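Local structure of RNA-binding protein RMD9, mitochondrial (Saccharomyces cerevisiae S288C, 7A9X) at residues W40-L44 / S96-D102; L111-L115 / S151-I155. The protein binds a dodecameric RNA motif in the 3'-UTRs of yeast mitochondrial mRNAs through a pentatricopeptide-repeat fold and takes part in their processing or stability. All blocks are in the same frame, centred on the assembly; numbering follows the deposited sequence.

Contact 1: W40-L44 / S96-D102; sequences WRHEL and SLRESPD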
loop_
_atom_site.group_PDB
_atom_site.type_symbol
_atom_site.label_atom_id
_atom_site.label_comp_id
_atom_site.label_asym_id
_atom_site.label_seq_id
_atom_site.Cartn_x
_atom_site.Cartn_y
_atom_site.Cartn_z
ATOM N N TRP A 40 -20.744 -23.608 -27.944
ATOM C CA TRP A 40 -19.537 -23.035 -27.350
ATOM C C TRP A 40 -18.742 -24.076 -26.575
ATOM O O TRP A 40 -18.186 -23.772 -25.517
ATOM C CB TRP A 40 -19.899 -21.868 -26.434
ATOM C CG TRP A 40 -20.446 -20.647 -27.118
ATOM C CD1 TRP A 40 -19.733 -19.574 -27.566
ATOM C CD2 TRP A 40 -21.824 -20.358 -27.398
ATOM N NE1 TRP A 40 -20.575 -18.642 -28.119
ATOM C CE2 TRP A 40 -21.864 -19.098 -28.029
ATOM C CE3 TRP A 40 -23.024 -21.044 -27.185
ATOM C CZ2 TRP A 40 -23.056 -18.510 -28.450
ATOM C CZ3 TRP A 40 -24.209 -20.456 -27.602
ATOM C CH2 TRP A 40 -24.215 -19.202 -28.228
ATOM N N ARG A 41 -18.665 -25.312 -27.074
ATOM C CA ARG A 41 -18.074 -26.389 -26.281
ATOM C C ARG A 41 -16.588 -26.160 -26.037
ATOM O O ARG A 41 -16.118 -26.252 -24.897
ATOM C CB ARG A 41 -18.294 -27.737 -26.961
ATOM C CG ARG A 41 -17.829 -28.904 -26.110
ATOM C CD ARG A 41 -18.087 -30.231 -26.788
ATOM N NE ARG A 41 -17.591 -31.349 -25.992
ATOM C CZ ARG A 41 -17.656 -32.621 -26.370
ATOM N NH1 ARG A 41 -17.178 -33.574 -25.581
ATOM N NH2 ARG A 41 -18.197 -32.940 -27.538
ATOM N N HIS A 42 -15.826 -25.876 -27.097
ATOM C CA HIS A 42 -14.381 -25.731 -26.946
ATOM C C HIS A 42 -14.032 -24.530 -26.077
ATOM O O HIS A 42 -13.080 -24.581 -25.291
ATOM C CB HIS A 42 -13.712 -25.613 -28.316
ATOM C CG HIS A 42 -12.250 -25.293 -28.247
ATOM N ND1 HIS A 42 -11.747 -24.043 -28.535
ATOM C CD2 HIS A 42 -11.185 -26.057 -27.909
ATOM C CE1 HIS A 42 -10.434 -24.052 -28.385
ATOM N NE2 HIS A 42 -10.068 -25.262 -28.005
ATOM N N GLU A 43 -14.792 -23.440 -26.201
ATOM C CA GLU A 43 -14.524 -22.266 -25.377
ATOM C C GLU A 43 -14.901 -22.516 -23.922
ATOM O O GLU A 43 -14.225 -22.031 -23.009
ATOM C CB GLU A 43 -15.271 -21.056 -25.929
ATOM C CG GLU A 43 -14.858 -20.679 -27.336
ATOM C CD GLU A 43 -15.601 -19.468 -27.852
ATOM O OE1 GLU A 43 -16.362 -18.862 -27.069
ATOM O OE2 GLU A 43 -15.423 -19.121 -29.039
ATOM N N LEU A 44 -15.980 -23.270 -23.689
ATOM C CA LEU A 44 -16.346 -23.636 -22.324
ATOM C C LEU A 44 -15.330 -24.597 -21.720
ATOM O O LEU A 44 -14.984 -24.481 -20.538
ATOM C CB LEU A 44 -17.744 -24.253 -22.299
ATOM C CG LEU A 44 -18.939 -23.310 -22.449
ATOM C CD1 LEU A 44 -20.201 -24.102 -22.738
ATOM C CD2 LEU A 44 -19.118 -22.467 -21.200
ATOM N N SER A 96 -16.878 -13.881 -24.887
ATOM C CA SER A 96 -17.505 -14.775 -25.852
ATOM C C SER A 96 -18.494 -15.725 -25.186
ATOM O O SER A 96 -19.556 -16.015 -25.748
ATOM C CB SER A 96 -16.434 -15.579 -26.594
ATOM O OG SER A 96 -17.022 -16.601 -27.385
ATOM N N LEU A 97 -18.161 -16.221 -23.993
ATOM C CA LEU A 97 -18.989 -17.214 -23.324
ATOM C C LEU A 97 -20.159 -16.612 -22.559
ATOM O O LEU A 97 -21.028 -17.364 -22.107
ATOM C CB LEU A 97 -18.137 -18.051 -22.372
ATOM C CG LEU A 97 -17.203 -19.063 -23.031
ATOM C CD1 LEU A 97 -16.383 -19.791 -21.981
ATOM C CD2 LEU A 97 -18.004 -20.045 -23.867
ATOM N N ARG A 98 -20.207 -15.288 -22.393
ATOM C CA ARG A 98 -21.342 -14.684 -21.704
ATOM C C ARG A 98 -22.620 -14.760 -22.528
ATOM O O ARG A 98 -23.711 -14.603 -21.970
ATOM C CB ARG A 98 -21.034 -13.230 -21.339
ATOM C CG ARG A 98 -20.674 -12.334 -22.513
ATOM C CD ARG A 98 -20.592 -10.883 -22.060
ATOM N NE ARG A 98 -20.020 -10.005 -23.076
ATOM C CZ ARG A 98 -19.853 -8.695 -22.919
ATOM N NH1 ARG A 98 -19.322 -7.969 -23.893
ATOM N NH2 ARG A 98 -20.218 -8.112 -21.786
ATOM N N GLU A 99 -22.511 -14.996 -23.837
ATOM C CA GLU A 99 -23.685 -15.225 -24.669
ATOM C C GLU A 99 -24.176 -16.665 -24.595
ATOM O O GLU A 99 -25.319 -16.938 -24.976
ATOM C CB GLU A 99 -23.379 -14.864 -26.123
ATOM C CG GLU A 99 -22.981 -13.414 -26.325
ATOM C CD GLU A 99 -24.101 -12.451 -25.986
ATOM O OE1 GLU A 99 -25.282 -12.814 -26.178
ATOM O OE2 GLU A 99 -23.800 -11.330 -25.525
ATOM N N SER A 100 -23.340 -17.581 -24.118
ATOM C CA SER A 100 -23.740 -18.974 -24.018
ATOM C C SER A 100 -24.669 -19.174 -22.822
ATOM O O SER A 100 -24.485 -18.543 -21.775
ATOM C CB SER A 100 -22.513 -19.871 -23.879
ATOM O OG SER A 100 -22.889 -21.214 -23.629
ATOM N N PRO A 101 -25.682 -20.036 -22.947
ATOM C CA PRO A 101 -26.529 -20.342 -21.787
ATOM C C PRO A 101 -25.873 -21.272 -20.784
ATOM O O PRO A 101 -26.244 -21.240 -19.603
ATOM C CB PRO A 101 -27.765 -20.995 -22.419
ATOM C CG PRO A 101 -27.235 -21.634 -23.662
ATOM C CD PRO A 101 -26.139 -20.728 -24.166
ATOM N N ASP A 102 -24.914 -22.095 -21.208
ATOM C CA ASP A 102 -24.203 -22.996 -20.311
ATOM C C ASP A 102 -23.142 -22.289 -19.478
ATOM O O ASP A 102 -22.354 -22.957 -18.800
ATOM C CB ASP A 102 -23.561 -24.133 -21.109
ATOM C CG ASP A 102 -24.585 -25.001 -21.810
ATOM O OD1 ASP A 102 -25.796 -24.760 -21.622
ATOM O OD2 ASP A 102 -24.179 -25.922 -22.549
#

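Contact 2: L111-L115 / S151-I155; sequences LIHLL and SLKDI. With nucleotides of chain B.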
loop_
_atom_site.group_PDB
_atom_site.type_symbol
_atom_site.label_atom_id
_atom_site.label_comp_id
_atom_site.label_asym_id
_atom_site.label_seq_id
_atom_site.Cartn_x
_atom_site.Cartn_y
_atom_site.Cartn_z
ATOM N N LEU A 111 -14.460 -17.360 -12.040
ATOM C CA LEU A 111 -13.696 -16.293 -12.677
ATOM C C LEU A 111 -13.521 -15.101 -11.745
ATOM O O LEU A 111 -12.427 -14.532 -11.657
ATOM C CB LEU A 111 -14.376 -15.857 -13.974
ATOM C CG LEU A 111 -13.667 -14.739 -14.739
ATOM C CD1 LEU A 111 -12.271 -15.182 -15.148
ATOM C CD2 LEU A 111 -14.477 -14.323 -15.954
ATOM N N ILE A 112 -14.590 -14.710 -11.044
ATOM C CA ILE A 112 -14.503 -13.585 -10.114
ATOM C C ILE A 112 -13.492 -13.880 -9.014
ATOM O O ILE A 112 -12.666 -13.029 -8.664
ATOM C CB ILE A 112 -15.891 -13.260 -9.531
ATOM C CG1 ILE A 112 -16.857 -12.830 -10.637
ATOM C CG2 ILE A 112 -15.778 -12.178 -8.475
ATOM C CD1 ILE A 112 -18.254 -12.533 -10.135
ATOM N N HIS A 113 -13.548 -15.087 -8.448
ATOM C CA HIS A 113 -12.561 -15.494 -7.454
ATOM C C HIS A 113 -11.149 -15.392 -8.018
ATOM O O HIS A 113 -10.232 -14.901 -7.346
ATOM C CB HIS A 113 -12.864 -16.918 -6.984
ATOM C CG HIS A 113 -11.960 -17.418 -5.898
ATOM N ND1 HIS A 113 -12.010 -18.715 -5.434
ATOM C CD2 HIS A 113 -10.989 -16.800 -5.184
ATOM C CE1 HIS A 113 -11.106 -18.876 -4.485
ATOM N NE2 HIS A 113 -10.473 -17.729 -4.313
ATOM N N LEU A 114 -10.962 -15.830 -9.266
ATOM C CA LEU A 114 -9.640 -15.791 -9.881
ATOM C C LEU A 114 -9.133 -14.361 -10.013
ATOM O O LEU A 114 -7.970 -14.076 -9.706
ATOM C CB LEU A 114 -9.678 -16.476 -11.247
ATOM C CG LEU A 114 -8.357 -16.481 -12.013
ATOM C CD1 LEU A 114 -7.297 -17.197 -11.195
ATOM C CD2 LEU A 114 -8.530 -17.133 -13.375
ATOM N N LEU A 115 -9.992 -13.447 -10.474
ATOM C CA LEU A 115 -9.608 -12.042 -10.541
ATOM C C LEU A 115 -9.314 -11.481 -9.156
ATOM O O LEU A 115 -8.445 -10.614 -9.009
ATOM C CB LEU A 115 -10.710 -11.230 -11.227
ATOM C CG LEU A 115 -11.067 -11.615 -12.666
ATOM C CD1 LEU A 115 -12.287 -10.842 -13.143
ATOM C CD2 LEU A 115 -9.889 -11.379 -13.599
ATOM N N SER A 151 -11.845 -5.590 -15.572
ATOM C CA SER A 151 -12.471 -6.890 -15.783
ATOM C C SER A 151 -13.576 -7.136 -14.765
ATOM O O SER A 151 -14.634 -7.678 -15.103
ATOM C CB SER A 151 -11.418 -7.995 -15.713
ATOM O OG SER A 151 -10.416 -7.807 -16.696
ATOM N N LEU A 152 -13.351 -6.730 -13.513
ATOM C CA LEU A 152 -14.375 -6.884 -12.487
ATOM C C LEU A 152 -15.550 -5.942 -12.718
ATOM O O LEU A 152 -16.689 -6.286 -12.383
ATOM C CB LEU A 152 -13.764 -6.657 -11.104
ATOM C CG LEU A 152 -12.802 -7.756 -10.644
ATOM C CD1 LEU A 152 -11.925 -7.272 -9.504
ATOM C CD2 LEU A 152 -13.573 -8.998 -10.236
ATOM N N LYS A 153 -15.300 -4.759 -13.285
ATOM C CA LYS A 153 -16.403 -3.858 -13.603
ATOM C C LYS A 153 -17.303 -4.452 -14.678
ATOM O O LYS A 153 -18.533 -4.378 -14.578
ATOM C CB LYS A 153 -15.873 -2.495 -14.048
ATOM C CG LYS A 153 -16.970 -1.565 -14.554
ATOM C CD LYS A 153 -16.409 -0.377 -15.316
ATOM C CE LYS A 153 -15.782 0.638 -14.380
ATOM N NZ LYS A 153 -15.164 1.766 -15.131
ATOM N N ASP A 154 -16.707 -5.053 -15.713
ATOM C CA ASP A 154 -17.503 -5.630 -16.792
ATOM C C ASP A 154 -18.374 -6.773 -16.289
ATOM O O ASP A 154 -19.512 -6.943 -16.742
ATOM C CB ASP A 154 -16.590 -6.109 -17.920
ATOM C CG ASP A 154 -15.862 -4.972 -18.607
ATOM O OD1 ASP A 154 -16.120 -3.800 -18.258
ATOM O OD2 ASP A 154 -15.030 -5.251 -19.495
ATOM N N ILE A 155 -17.860 -7.570 -15.351
ATOM C CA ILE A 155 -18.640 -8.687 -14.830
ATOM C C ILE A 155 -19.760 -8.181 -13.930
ATOM O O ILE A 155 -20.891 -8.679 -13.986
ATOM C CB ILE A 155 -17.724 -9.682 -14.096
ATOM C CG1 ILE A 155 -16.653 -10.212 -15.051
ATOM C CG2 ILE A 155 -18.536 -10.831 -13.514
ATOM C CD1 ILE A 155 -15.698 -11.192 -14.415
ATOM P P A B 4 -12.922 -19.033 -0.740
ATOM O OP1 A B 4 -14.207 -18.562 -1.317
ATOM O OP2 A B 4 -11.671 -18.895 -1.525
ATOM O "O5'" A B 4 -12.661 -18.292 0.648
ATOM C "C5'" A B 4 -13.630 -18.296 1.686
ATOM C "C4'" A B 4 -12.979 -18.240 3.047
ATOM O "O4'" A B 4 -12.352 -19.516 3.347
ATOM C "C3'" A B 4 -11.854 -17.227 3.209
ATOM O "O3'" A B 4 -12.320 -15.911 3.451
ATOM C "C2'" A B 4 -11.048 -17.813 4.361
ATOM O "O2'" A B 4 -11.677 -17.545 5.605
ATOM C "C1'" A B 4 -11.158 -19.309 4.071
ATOM N N9 A B 4 -10.029 -19.772 3.245
ATOM C C8 A B 4 -10.051 -20.150 1.925
ATOM N N7 A B 4 -8.875 -20.497 1.459
ATOM C C5 A B 4 -8.023 -20.331 2.544
ATOM C C6 A B 4 -6.640 -20.532 2.702
ATOM N N6 A B 4 -5.837 -20.964 1.727
ATOM N N1 A B 4 -6.100 -20.275 3.914
ATOM C C2 A B 4 -6.904 -19.842 4.896
ATOM N N3 A B 4 -8.216 -19.615 4.870
ATOM C C4 A B 4 -8.720 -19.882 3.651
#

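Contact 1: W40-L44 / S96-D102
At the N-terminal end of the all-helical chain, ahead of the first pentatricopeptide repeat, the start of helix 41-48 packs on the C-terminal end of helix 78-97 and the turn that follows it. Trp40 sits at the N-cap position of helix 41-48 and lays its indole along this turn, a type I beta turn from Leu97 to Ser100 closed by the bond from Ser100 N to Leu97 O (3.1 Å). Ser100 CA lies over one face of the indole; the closest pair is Ser100 CB to Trp40 CE3, 3.5 Å, and Pro101 CD comes to 4.0 Å from Trp40 CZ3. Just beyond, Ser100 OG accepts from Asp102 N at 3.3 Å, an ST turn that continues the bend. One turn on from Trp40, Leu44 packs on Leu97, whose CD2 lies 3.7 Å from both Trp40 CB and Leu44 CG, while Leu44 CD1 extends to Asp102 CB, also at 3.7 Å. Phe103, just after the segment, also touches both leucines. The polar link is Ser96 OG donating to Glu43 OE1 at 2.4 Å, a very short hydrogen bond. The chemistry is therefore mainly apolar: Trp40 and Leu44 pack against Leu97 and the turn it begins, and a single carboxylate-hydroxyl hydrogen bond joins the two segments beside that apolar patch.

Contact 2: L111-L115 / S151-I155
Leu115, Ile155 and Leu152 carry most of this interface, in which the axes of the helical segments 111-115 and 151-155 approach to 10.7 Å and run nearly antiparallel, at 156° between their directions. Leu115 points at the other helix, and its CD1 is the common meeting point: it lies 3.7 Å from Leu152 CD2, 3.7 Å from Ile155 CD1 and 3.9 Å from Ser151 CB. Ile155 reaches back across the gap, its CD1 3.7 Å from Leu111 CD2 and its CG2 3.8 Å from Ile112 CD1. Every pairing is between carbons; Ser151 OG is instead hydrogen-bonded to Phe147 O. His113 points away from 151-155, and its CE1 comes within 3.0 Å of OP2 of A4 of chain B, while its ring stacks with His173 and its ND1 is hydrogen-bonded to Tyr169 OH. The pair is buried among other helices: Met91 and Tyr94 of helix 78-97 touch Ile155, and on helix 168-180 Leu174 meets Ile112 and Phe178 meets Leu152.

Contact 1 closes before contact 2 opens, so the two come in series along the chain, and both precede the first pentatricopeptide repeat. Their centres are 16 Å apart and their nearest atoms about 5 Å, without touching. Helix 78-97 joins them: its C-terminal end forms part of contact 1, its Met91 and Tyr94 pack on Ile155 of contact 2, and the chain then runs through 98-102 into helix 105-128. The centre of contact 1 lies 37 Å from that of the chain, against 21 Å for contact 2. This N-terminal helical part thus has a peripheral contact, its nearest atom about 14 Å from the RNA, and a buried one whose helix 105-128 reaches a phosphate oxygen through His113.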